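Local coordinates for protein putative pyrazinamidase/nicotinamidase (Streptococcus mutans, PDB 3S2S) that probably hydrolyses nicotinamide and pyrazinamide to the corresponding acids as a zinc-binding member of the isochorismatase family of cysteine hydrolases, at residues Tyr140-Asp149 with His173-Tyr183; Ser36-Thr45 with Asp80-Gly88. All coordinates share one frame; numbering follows the deposited sequence.

Contact 1: residues Tyr140-Asp149 with His173-Tyr183; sequences YSAFSGTDLD and HTAIDAYNLGY
Phe143 pushes its ring against Thr174, Asp177 and Ala178 of helix 167-180 and Leu181 just beyond its end, and loses more surface here than any other residue of the pair. Leu181 CD1 sits over one ring face, 4.0 Å from the ring centroid, a CH-pi contact; Leu148 CD2 covers a face from within 140-149. Phe143 CE2 lies 3.8 Å from Ala178 CB, and the carbonyl oxygen of Thr174 faces the ring edge. Thr174 divides its branches: OG1, anti to the carbonyl carbon (chi1 -62°), accepts from Ala142 N at 3.0 Å (N-H...O 163°), while CG2, anti to the backbone N, packs on Phe143. The same OG1 also bonds to Cys170 O one turn back. Ser141 OG does double duty, donating to Asp177 OD2 at 2.5 Å and accepting from Phe143 N, which makes an ST turn and fixes the hydroxyl's rotation. His173 presents its ring face to the edge of Tyr140, an offset edge-to-face pair with planes at 87°; its NE2 bonds to His206 of the second subunit. Tyr140 also lines the cacodylic acid pocket, its side chain about 5 Å from the zinc ion. Tyr183, whose N closes the Schellman motif around Gly182, donates from OH to Asp149 OD1 at 2.7 Å. The loop is thus wedged between helices 167-180 and 148-154, whose Leu152 touches Phe143 and Tyr183, while Leu162 of strand 159-165 backs Thr174.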
loop_
_atom_site.group_PDB
_atom_site.type_symbol
_atom_site.label_atom_id
_atom_site.label_comp_id
_atom_site.label_asym_id
_atom_site.label_seq_id
_atom_site.Cartn_x
_atom_site.Cartn_y
_atom_site.Cartn_z
ATOM N N TYR A 140 -7.730 -4.278 -12.589
ATOM C CA TYR A 140 -7.670 -3.383 -13.740
ATOM C C TYR A 140 -6.403 -2.514 -13.736
ATOM O O TYR A 140 -5.680 -2.402 -14.745
ATOM C CB TYR A 140 -8.924 -2.508 -13.737
ATOM C CG TYR A 140 -10.219 -3.300 -13.646
ATOM C CD1 TYR A 140 -10.627 -4.133 -14.692
ATOM C CD2 TYR A 140 -11.058 -3.171 -12.539
ATOM C CE1 TYR A 140 -11.825 -4.839 -14.608
ATOM C CE2 TYR A 140 -12.247 -3.871 -12.453
ATOM C CZ TYR A 140 -12.634 -4.692 -13.495
ATOM O OH TYR A 140 -13.827 -5.384 -13.393
ATOM N N SER A 141 -6.082 -1.955 -12.567
ATOM C CA SER A 141 -4.858 -1.177 -12.427
ATOM C C SER A 141 -3.573 -2.011 -12.545
ATOM O O SER A 141 -3.443 -3.074 -11.948
ATOM C CB SER A 141 -4.839 -0.486 -11.057
ATOM O OG SER A 141 -3.563 0.104 -10.826
ATOM N N ALA A 142 -2.608 -1.472 -13.273
ATOM C CA ALA A 142 -1.314 -2.128 -13.443
ATOM C C ALA A 142 -0.521 -2.196 -12.129
ATOM O O ALA A 142 0.453 -2.938 -12.045
ATOM C CB ALA A 142 -0.502 -1.370 -14.475
ATOM N N PHE A 143 -0.919 -1.407 -11.139
ATOM C CA PHE A 143 -0.199 -1.350 -9.862
ATOM C C PHE A 143 -0.717 -2.377 -8.868
ATOM O O PHE A 143 -0.005 -2.754 -7.936
ATOM C CB PHE A 143 -0.312 0.042 -9.213
ATOM C CG PHE A 143 0.489 1.112 -9.911
ATOM C CD1 PHE A 143 1.852 1.291 -9.597
ATOM C CD2 PHE A 143 -0.091 1.912 -10.888
ATOM C CE1 PHE A 143 2.601 2.283 -10.240
ATOM C CE2 PHE A 143 0.666 2.900 -11.550
ATOM C CZ PHE A 143 2.011 3.080 -11.217
ATOM N N SER A 144 -1.966 -2.801 -9.017
ATOM C CA SER A 144 -2.624 -3.564 -7.955
ATOM C C SER A 144 -2.143 -5.012 -7.889
ATOM O O SER A 144 -2.352 -5.784 -8.827
ATOM C CB SER A 144 -4.155 -3.508 -8.135
ATOM O OG SER A 144 -4.795 -4.137 -7.026
ATOM N N GLY A 145 -1.478 -5.368 -6.786
ATOM C CA GLY A 145 -1.001 -6.747 -6.637
ATOM C C GLY A 145 0.246 -7.067 -7.454
ATOM O O GLY A 145 0.622 -8.231 -7.584
ATOM N N THR A 146 0.862 -6.039 -8.039
ATOM C CA THR A 146 2.076 -6.213 -8.838
ATOM C C THR A 146 3.262 -5.547 -8.158
ATOM O O THR A 146 3.104 -4.921 -7.085
ATOM C CB THR A 146 1.962 -5.568 -10.246
ATOM O OG1 THR A 146 1.934 -4.132 -10.108
ATOM C CG2 THR A 146 0.715 -6.081 -11.006
ATOM N N ASP A 147 4.440 -5.632 -8.784
ATOM C CA ASP A 147 5.584 -4.878 -8.257
ATOM C C ASP A 147 5.960 -3.698 -9.140
ATOM O O ASP A 147 7.128 -3.258 -9.172
ATOM C CB ASP A 147 6.800 -5.788 -7.969
ATOM C CG ASP A 147 7.463 -6.334 -9.219
ATOM O OD1 ASP A 147 6.857 -6.360 -10.299
ATOM O OD2 ASP A 147 8.636 -6.765 -9.111
ATOM N N LEU A 148 4.950 -3.130 -9.807
ATOM C CA LEU A 148 5.236 -2.010 -10.709
ATOM C C LEU A 148 5.818 -0.802 -9.965
ATOM O O LEU A 148 6.826 -0.252 -10.396
ATOM C CB LEU A 148 3.993 -1.635 -11.525
ATOM C CG LEU A 148 4.148 -0.434 -12.474
ATOM C CD1 LEU A 148 5.196 -0.735 -13.523
ATOM C CD2 LEU A 148 2.770 -0.136 -13.117
ATOM N N ASP A 149 5.216 -0.419 -8.836
ATOM C CA ASP A 149 5.713 0.740 -8.098
ATOM C C ASP A 149 7.149 0.464 -7.662
ATOM O O ASP A 149 8.005 1.337 -7.775
ATOM C CB ASP A 149 4.791 1.042 -6.899
ATOM C CG ASP A 149 5.173 2.314 -6.146
ATOM O OD1 ASP A 149 5.488 3.325 -6.800
ATOM O OD2 ASP A 149 5.096 2.311 -4.895
ATOM N N HIS A 173 -7.849 3.307 -14.079
ATOM C CA HIS A 173 -7.472 2.805 -12.755
ATOM C C HIS A 173 -5.962 2.920 -12.565
ATOM O O HIS A 173 -5.485 3.278 -11.481
ATOM C CB HIS A 173 -7.888 1.354 -12.582
ATOM C CG HIS A 173 -9.360 1.160 -12.344
ATOM N ND1 HIS A 173 -9.853 0.108 -11.605
ATOM C CD2 HIS A 173 -10.436 1.862 -12.768
ATOM C CE1 HIS A 173 -11.177 0.174 -11.580
ATOM N NE2 HIS A 173 -11.555 1.228 -12.283
ATOM N N THR A 174 -5.203 2.615 -13.612
ATOM C CA THR A 174 -3.746 2.700 -13.511
ATOM C C THR A 174 -3.336 4.142 -13.240
ATOM O O THR A 174 -2.471 4.399 -12.421
ATOM C CB THR A 174 -3.055 2.216 -14.782
ATOM O OG1 THR A 174 -3.372 0.828 -14.980
ATOM C CG2 THR A 174 -1.507 2.381 -14.675
ATOM N N ALA A 175 -3.986 5.075 -13.932
ATOM C CA ALA A 175 -3.701 6.496 -13.708
ATOM C C ALA A 175 -4.035 6.970 -12.294
ATOM O O ALA A 175 -3.311 7.783 -11.737
ATOM C CB ALA A 175 -4.445 7.347 -14.731
ATOM N N ILE A 176 -5.169 6.525 -11.763
ATOM C CA ILE A 176 -5.586 6.926 -10.416
ATOM C C ILE A 176 -4.554 6.409 -9.405
ATOM O O ILE A 176 -4.128 7.127 -8.504
ATOM C CB ILE A 176 -6.999 6.416 -10.106
ATOM C CG1 ILE A 176 -7.997 7.214 -10.947
ATOM C CG2 ILE A 176 -7.317 6.530 -8.615
ATOM C CD1 ILE A 176 -9.415 6.668 -10.891
ATOM N N ASP A 177 -4.122 5.164 -9.570
ATOM C CA ASP A 177 -3.101 4.649 -8.669
ATOM C C ASP A 177 -1.798 5.431 -8.816
ATOM O O ASP A 177 -1.125 5.747 -7.797
ATOM C CB ASP A 177 -2.842 3.151 -8.914
ATOM C CG ASP A 177 -3.829 2.249 -8.207
ATOM O OD1 ASP A 177 -4.621 2.718 -7.341
ATOM O OD2 ASP A 177 -3.804 1.045 -8.493
ATOM N N ALA A 178 -1.427 5.754 -10.055
ATOM C CA ALA A 178 -0.200 6.515 -10.278
ATOM C C ALA A 178 -0.282 7.885 -9.598
ATOM O O ALA A 178 0.691 8.343 -9.011
ATOM C CB ALA A 178 0.107 6.657 -11.778
ATOM N N TYR A 179 -1.454 8.512 -9.676
ATOM C CA TYR A 179 -1.661 9.814 -9.036
ATOM C C TYR A 179 -1.505 9.681 -7.532
ATOM O O TYR A 179 -0.818 10.491 -6.902
ATOM C CB TYR A 179 -3.051 10.339 -9.386
ATOM C CG TYR A 179 -3.419 11.640 -8.683
ATOM C CD1 TYR A 179 -3.111 12.861 -9.257
ATOM C CD2 TYR A 179 -4.091 11.633 -7.473
ATOM C CE1 TYR A 179 -3.450 14.062 -8.618
ATOM C CE2 TYR A 179 -4.439 12.835 -6.825
ATOM C CZ TYR A 179 -4.121 14.040 -7.421
ATOM O OH TYR A 179 -4.472 15.243 -6.819
ATOM N N ASN A 180 -2.103 8.638 -6.961
ATOM C CA ASN A 180 -2.083 8.501 -5.508
ATOM C C ASN A 180 -0.676 8.180 -5.037
ATOM O O ASN A 180 -0.324 8.479 -3.894
ATOM C CB ASN A 180 -3.071 7.456 -5.036
ATOM C CG ASN A 180 -4.504 7.965 -5.067
ATOM O OD1 ASN A 180 -4.731 9.168 -5.029
ATOM N ND2 ASN A 180 -5.470 7.045 -5.079
ATOM N N LEU A 181 0.121 7.590 -5.927
ATOM C CA LEU A 181 1.523 7.241 -5.648
ATOM C C LEU A 181 2.508 8.339 -6.046
ATOM O O LEU A 181 3.725 8.138 -6.002
ATOM C CB LEU A 181 1.929 5.958 -6.384
ATOM C CG LEU A 181 1.299 4.682 -5.852
ATOM C CD1 LEU A 181 1.420 3.559 -6.886
ATOM C CD2 LEU A 181 1.974 4.299 -4.535
ATOM N N GLY A 182 1.990 9.496 -6.436
ATOM C CA GLY A 182 2.843 10.652 -6.651
ATOM C C GLY A 182 3.602 10.738 -7.964
ATOM O O GLY A 182 4.527 11.555 -8.076
ATOM N N TYR A 183 3.209 9.943 -8.959
ATOM C CA TYR A 183 3.793 10.033 -10.299
ATOM C C TYR A 183 3.234 11.190 -11.107
ATOM O O TYR A 183 2.049 11.484 -11.027
ATOM C CB TYR A 183 3.587 8.723 -11.102
ATOM C CG TYR A 183 4.409 7.597 -10.527
ATOM C CD1 TYR A 183 5.751 7.463 -10.862
ATOM C CD2 TYR A 183 3.847 6.688 -9.638
ATOM C CE1 TYR A 183 6.527 6.444 -10.302
ATOM C CE2 TYR A 183 4.609 5.660 -9.065
ATOM C CZ TYR A 183 5.949 5.556 -9.404
ATOM O OH TYR A 183 6.721 4.566 -8.833
HETATM O O HOH W 1 -8.097 -1.853 -10.424
#

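Contact 2: residues Ser36-Thr45 with Asp80-Gly88; sequences SKALISIDYT and DYIFFTIDG. With ZN (zinc ion), chain E; CAD (cacodylic acid), chain F.
Ile40 and Phe83 sit side by side at the middle of two neighbouring parallel strands, 37-42 and 81-87, whose axes approach to 4.7 Å at 22°. Alternate residues of each strand turn their backbone N-H and C=O to the other: Phe83 N donates to Leu39 O (2.9 Å), and Ser41 N to Phe83 O. On the face carrying Ala38, Ile40 and Ile42, Phe83 CE2 comes within 3.9 Å of Ala38 CB, and Phe83 CB meets Ile40 CD1. On the reverse face Ser41 CB and OG both approach Phe84 CD1, at 3.5 Å for OG to CD1.

Asp43 continues the pairing with its side chain where the strand ends. Its CB lies 3.4 Å from cacodylic acid C1, which CG also borders. Beyond CG, OD1 accepts from Asp87 N at 2.7 Å in a nearly straight bond (178°), which fixes the rotation of the carboxylate, and OD2 reaches C1 of the cacodylic acid at 3.1 Å. Lys137 forms salt bridges with both Asp43 OD2 and Asp87 OD1. Asp87 OD2 binds the zinc ion at 2.0 Å, alongside His89, Glu98, His105 and two waters. The carboxyl ends of the two strands contribute Asp43 and Asp87 to the site, as is usual in parallel alpha/beta folds. Strand 37-42 is flanked on its other edge by 159-165, strand 81-87 by 132-137; helix 65-77 packs on Leu39, and helices 148-154 and 167-180 cover the face of Phe83 and Ile42.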
loop_
_atom_site.group_PDB
_atom_site.type_symbol
_atom_site.label_atom_id
_atom_site.label_comp_id
_atom_site.label_asym_id
_atom_site.label_seq_id
_atom_site.Cartn_x
_atom_site.Cartn_y
_atom_site.Cartn_z
ATOM N N SER A 36 14.004 9.855 -15.015
ATOM C CA SER A 36 13.586 8.613 -15.662
ATOM C C SER A 36 12.100 8.630 -16.015
ATOM O O SER A 36 11.260 9.127 -15.211
ATOM C CB SER A 36 13.912 7.407 -14.767
ATOM O OG SER A 36 15.316 7.224 -14.669
ATOM N N LYS A 37 11.781 8.153 -17.223
ATOM C CA LYS A 37 10.380 7.945 -17.638
ATOM C C LYS A 37 10.099 6.474 -17.890
ATOM O O LYS A 37 10.988 5.719 -18.281
ATOM C CB LYS A 37 10.018 8.710 -18.914
ATOM C CG LYS A 37 9.648 10.174 -18.721
ATOM C CD LYS A 37 8.892 10.693 -19.953
ATOM C CE LYS A 37 8.735 12.199 -19.919
ATOM N NZ LYS A 37 8.157 12.667 -21.211
ATOM N N ALA A 38 8.855 6.074 -17.661
ATOM C CA ALA A 38 8.444 4.717 -18.001
ATOM C C ALA A 38 7.183 4.741 -18.803
ATOM O O ALA A 38 6.239 5.427 -18.442
ATOM C CB ALA A 38 8.213 3.895 -16.735
ATOM N N LEU A 39 7.170 3.961 -19.876
ATOM C CA LEU A 39 5.976 3.819 -20.688
ATOM C C LEU A 39 5.249 2.555 -20.238
ATOM O O LEU A 39 5.858 1.494 -20.131
ATOM C CB LEU A 39 6.332 3.794 -22.188
ATOM C CG LEU A 39 5.061 3.716 -23.044
ATOM C CD1 LEU A 39 5.162 4.637 -24.261
ATOM C CD2 LEU A 39 4.674 2.278 -23.398
ATOM N N ILE A 40 3.959 2.688 -19.927
ATOM C CA ILE A 40 3.160 1.543 -19.471
ATOM C C ILE A 40 2.278 1.113 -20.635
ATOM O O ILE A 40 1.566 1.940 -21.181
ATOM C CB ILE A 40 2.276 1.889 -18.236
ATOM C CG1 ILE A 40 3.054 2.690 -17.186
ATOM C CG2 ILE A 40 1.727 0.595 -17.586
ATOM C CD1 ILE A 40 4.344 2.025 -16.718
ATOM N N SER A 41 2.367 -0.163 -21.036
ATOM C CA SER A 41 1.596 -0.702 -22.165
ATOM C C SER A 41 0.500 -1.581 -21.600
ATOM O O SER A 41 0.754 -2.708 -21.153
ATOM C CB SER A 41 2.493 -1.500 -23.112
ATOM O OG SER A 41 1.778 -1.883 -24.288
ATOM N N ILE A 42 -0.719 -1.052 -21.582
ATOM C CA ILE A 42 -1.774 -1.691 -20.794
ATOM C C ILE A 42 -2.717 -2.531 -21.651
ATOM O O ILE A 42 -3.473 -1.996 -22.462
ATOM C CB ILE A 42 -2.580 -0.646 -20.019
ATOM C CG1 ILE A 42 -1.641 0.241 -19.191
ATOM C CG2 ILE A 42 -3.652 -1.310 -19.115
ATOM C CD1 ILE A 42 -2.374 1.405 -18.552
ATOM N N ASP A 43 -2.646 -3.851 -21.477
ATOM C CA ASP A 43 -3.653 -4.792 -22.020
ATOM C C ASP A 43 -3.917 -4.734 -23.502
ATOM O O ASP A 43 -5.043 -5.008 -23.923
ATOM C CB ASP A 43 -4.993 -4.623 -21.286
ATOM C CG ASP A 43 -4.978 -5.243 -19.890
ATOM O OD1 ASP A 43 -4.264 -6.238 -19.724
ATOM O OD2 ASP A 43 -5.709 -4.745 -19.006
ATOM N N TYR A 44 -2.913 -4.395 -24.301
ATOM C CA TYR A 44 -3.134 -4.316 -25.743
ATOM C C TYR A 44 -3.020 -5.697 -26.384
ATOM O O TYR A 44 -2.111 -5.980 -27.187
ATOM C CB TYR A 44 -2.211 -3.279 -26.407
ATOM C CG TYR A 44 -2.775 -2.843 -27.734
ATOM C CD1 TYR A 44 -3.912 -2.034 -27.787
ATOM C CD2 TYR A 44 -2.203 -3.276 -28.927
ATOM C CE1 TYR A 44 -4.467 -1.661 -29.020
ATOM C CE2 TYR A 44 -2.742 -2.899 -30.166
ATOM C CZ TYR A 44 -3.867 -2.092 -30.193
ATOM O OH TYR A 44 -4.406 -1.741 -31.423
ATOM N N THR A 45 -3.948 -6.574 -26.002
ATOM C CA THR A 45 -3.869 -7.971 -26.411
ATOM C C THR A 45 -5.024 -8.376 -27.325
ATOM O O THR A 45 -6.020 -7.657 -27.489
ATOM C CB THR A 45 -3.897 -8.915 -25.189
ATOM O OG1 THR A 45 -5.160 -8.783 -24.525
ATOM C CG2 THR A 45 -2.743 -8.601 -24.207
ATOM N N ASP A 80 13.635 5.178 -22.312
ATOM C CA ASP A 80 12.628 4.959 -21.277
ATOM C C ASP A 80 12.549 3.477 -20.944
ATOM O O ASP A 80 12.972 2.634 -21.720
ATOM C CB ASP A 80 11.254 5.461 -21.723
ATOM C CG ASP A 80 11.203 6.978 -21.904
ATOM O OD1 ASP A 80 12.131 7.685 -21.444
ATOM O OD2 ASP A 80 10.206 7.458 -22.481
ATOM N N TYR A 81 11.997 3.169 -19.778
ATOM C CA TYR A 81 11.661 1.794 -19.422
ATOM C C TYR A 81 10.295 1.476 -19.999
ATOM O O TYR A 81 9.434 2.365 -20.079
ATOM C CB TYR A 81 11.626 1.670 -17.895
ATOM C CG TYR A 81 12.970 2.053 -17.293
ATOM C CD1 TYR A 81 14.038 1.154 -17.316
ATOM C CD2 TYR A 81 13.167 3.300 -16.730
ATOM C CE1 TYR A 81 15.267 1.499 -16.788
ATOM C CE2 TYR A 81 14.397 3.653 -16.189
ATOM C CZ TYR A 81 15.434 2.742 -16.226
ATOM O OH TYR A 81 16.649 3.084 -15.696
ATOM N N ILE A 82 10.087 0.220 -20.391
ATOM C CA ILE A 82 8.821 -0.185 -21.004
ATOM C C ILE A 82 8.216 -1.315 -20.196
ATOM O O ILE A 82 8.883 -2.329 -19.977
ATOM C CB ILE A 82 9.038 -0.735 -22.431
ATOM C CG1 ILE A 82 9.886 0.213 -23.301
ATOM C CG2 ILE A 82 7.679 -1.077 -23.084
ATOM C CD1 ILE A 82 9.257 1.590 -23.566
ATOM N N PHE A 83 6.980 -1.140 -19.725
ATOM C CA PHE A 83 6.317 -2.162 -18.902
ATOM C C PHE A 83 5.032 -2.628 -19.569
ATOM O O PHE A 83 4.079 -1.851 -19.691
ATOM C CB PHE A 83 5.960 -1.597 -17.521
ATOM C CG PHE A 83 7.155 -1.320 -16.653
ATOM C CD1 PHE A 83 7.565 -2.265 -15.713
ATOM C CD2 PHE A 83 7.874 -0.134 -16.776
ATOM C CE1 PHE A 83 8.677 -2.037 -14.901
ATOM C CE2 PHE A 83 8.988 0.105 -15.953
ATOM C CZ PHE A 83 9.384 -0.839 -15.026
ATOM N N PHE A 84 5.006 -3.883 -20.008
ATOM C CA PHE A 84 3.769 -4.499 -20.498
ATOM C C PHE A 84 3.004 -5.044 -19.298
ATOM O O PHE A 84 3.478 -5.956 -18.624
ATOM C CB PHE A 84 4.067 -5.606 -21.517
ATOM C CG PHE A 84 4.651 -5.074 -22.802
ATOM C CD1 PHE A 84 3.820 -4.670 -23.825
ATOM C CD2 PHE A 84 6.021 -4.945 -22.958
ATOM C CE1 PHE A 84 4.334 -4.158 -24.990
ATOM C CE2 PHE A 84 6.558 -4.429 -24.130
ATOM C CZ PHE A 84 5.698 -4.045 -25.160
ATOM N N THR A 85 1.832 -4.477 -19.028
ATOM C CA THR A 85 1.096 -4.854 -17.817
ATOM C C THR A 85 -0.203 -5.465 -18.305
ATOM O O THR A 85 -1.072 -4.784 -18.855
ATOM C CB THR A 85 0.880 -3.639 -16.903
ATOM O OG1 THR A 85 0.103 -2.645 -17.591
ATOM C CG2 THR A 85 2.237 -3.069 -16.497
ATOM N N ILE A 86 -0.292 -6.783 -18.145
ATOM C CA ILE A 86 -1.225 -7.577 -18.930
ATOM C C ILE A 86 -2.082 -8.479 -18.068
ATOM O O ILE A 86 -1.570 -9.346 -17.355
ATOM C CB ILE A 86 -0.462 -8.493 -19.920
ATOM C CG1 ILE A 86 0.553 -7.684 -20.740
ATOM C CG2 ILE A 86 -1.435 -9.274 -20.811
ATOM C CD1 ILE A 86 -0.062 -6.650 -21.714
ATOM N N ASP A 87 -3.396 -8.296 -18.189
ATOM C CA ASP A 87 -4.363 -9.149 -17.511
ATOM C C ASP A 87 -4.003 -10.618 -17.740
ATOM O O ASP A 87 -3.719 -11.032 -18.869
ATOM C CB ASP A 87 -5.725 -8.915 -18.143
ATOM C CG ASP A 87 -6.738 -8.342 -17.195
ATOM O OD1 ASP A 87 -6.374 -7.697 -16.166
ATOM O OD2 ASP A 87 -7.926 -8.517 -17.530
ATOM N N GLY A 88 -4.035 -11.414 -16.674
ATOM C CA GLY A 88 -3.786 -12.848 -16.785
ATOM C C GLY A 88 -4.753 -13.577 -15.868
ATOM O O GLY A 88 -4.583 -13.542 -14.640
HETATM ZN ZN ZN E . -9.696 -8.731 -16.551
HETATM AS AS CAD F . -9.285 -3.164 -19.147
HETATM C C1 CAD F . -8.256 -4.002 -20.574
HETATM C C2 CAD F . -10.841 -4.279 -18.641
HETATM O O1 CAD F . -9.641 -1.595 -19.437
HETATM O O HOH W 2 16.857 5.180 -14.158
HETATM O O HOH W 3 -8.650 -7.494 -14.983
HETATM O O HOH W 4 -10.377 -6.838 -17.290
#

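From the N terminus, strand 37-42 runs into the segment that includes helix 65-77 and returns as strand 81-87, so contact 2 closes a right-handed beta-alpha-beta crossover. The chain then passes the remaining zinc ligands, His89, Glu98 and His105, and strand 132-137 to open contact 1, which closes across helix 148-154, strand 159-165 and helix 167-180. The two closures are therefore in series, neither nested nor crossed. In space they meet, their centres about 12 Å apart: Ala142 CB lies 3.4 Å from Thr85 OG1, and Leu148 CD1 lies 3.6 Å from Phe83 CD1. Contact 1 thus packs its loop and helices on one face of the central sheet paired in contact 2, with Tyr140 and Asp43 both lining the cacodylic acid pocket.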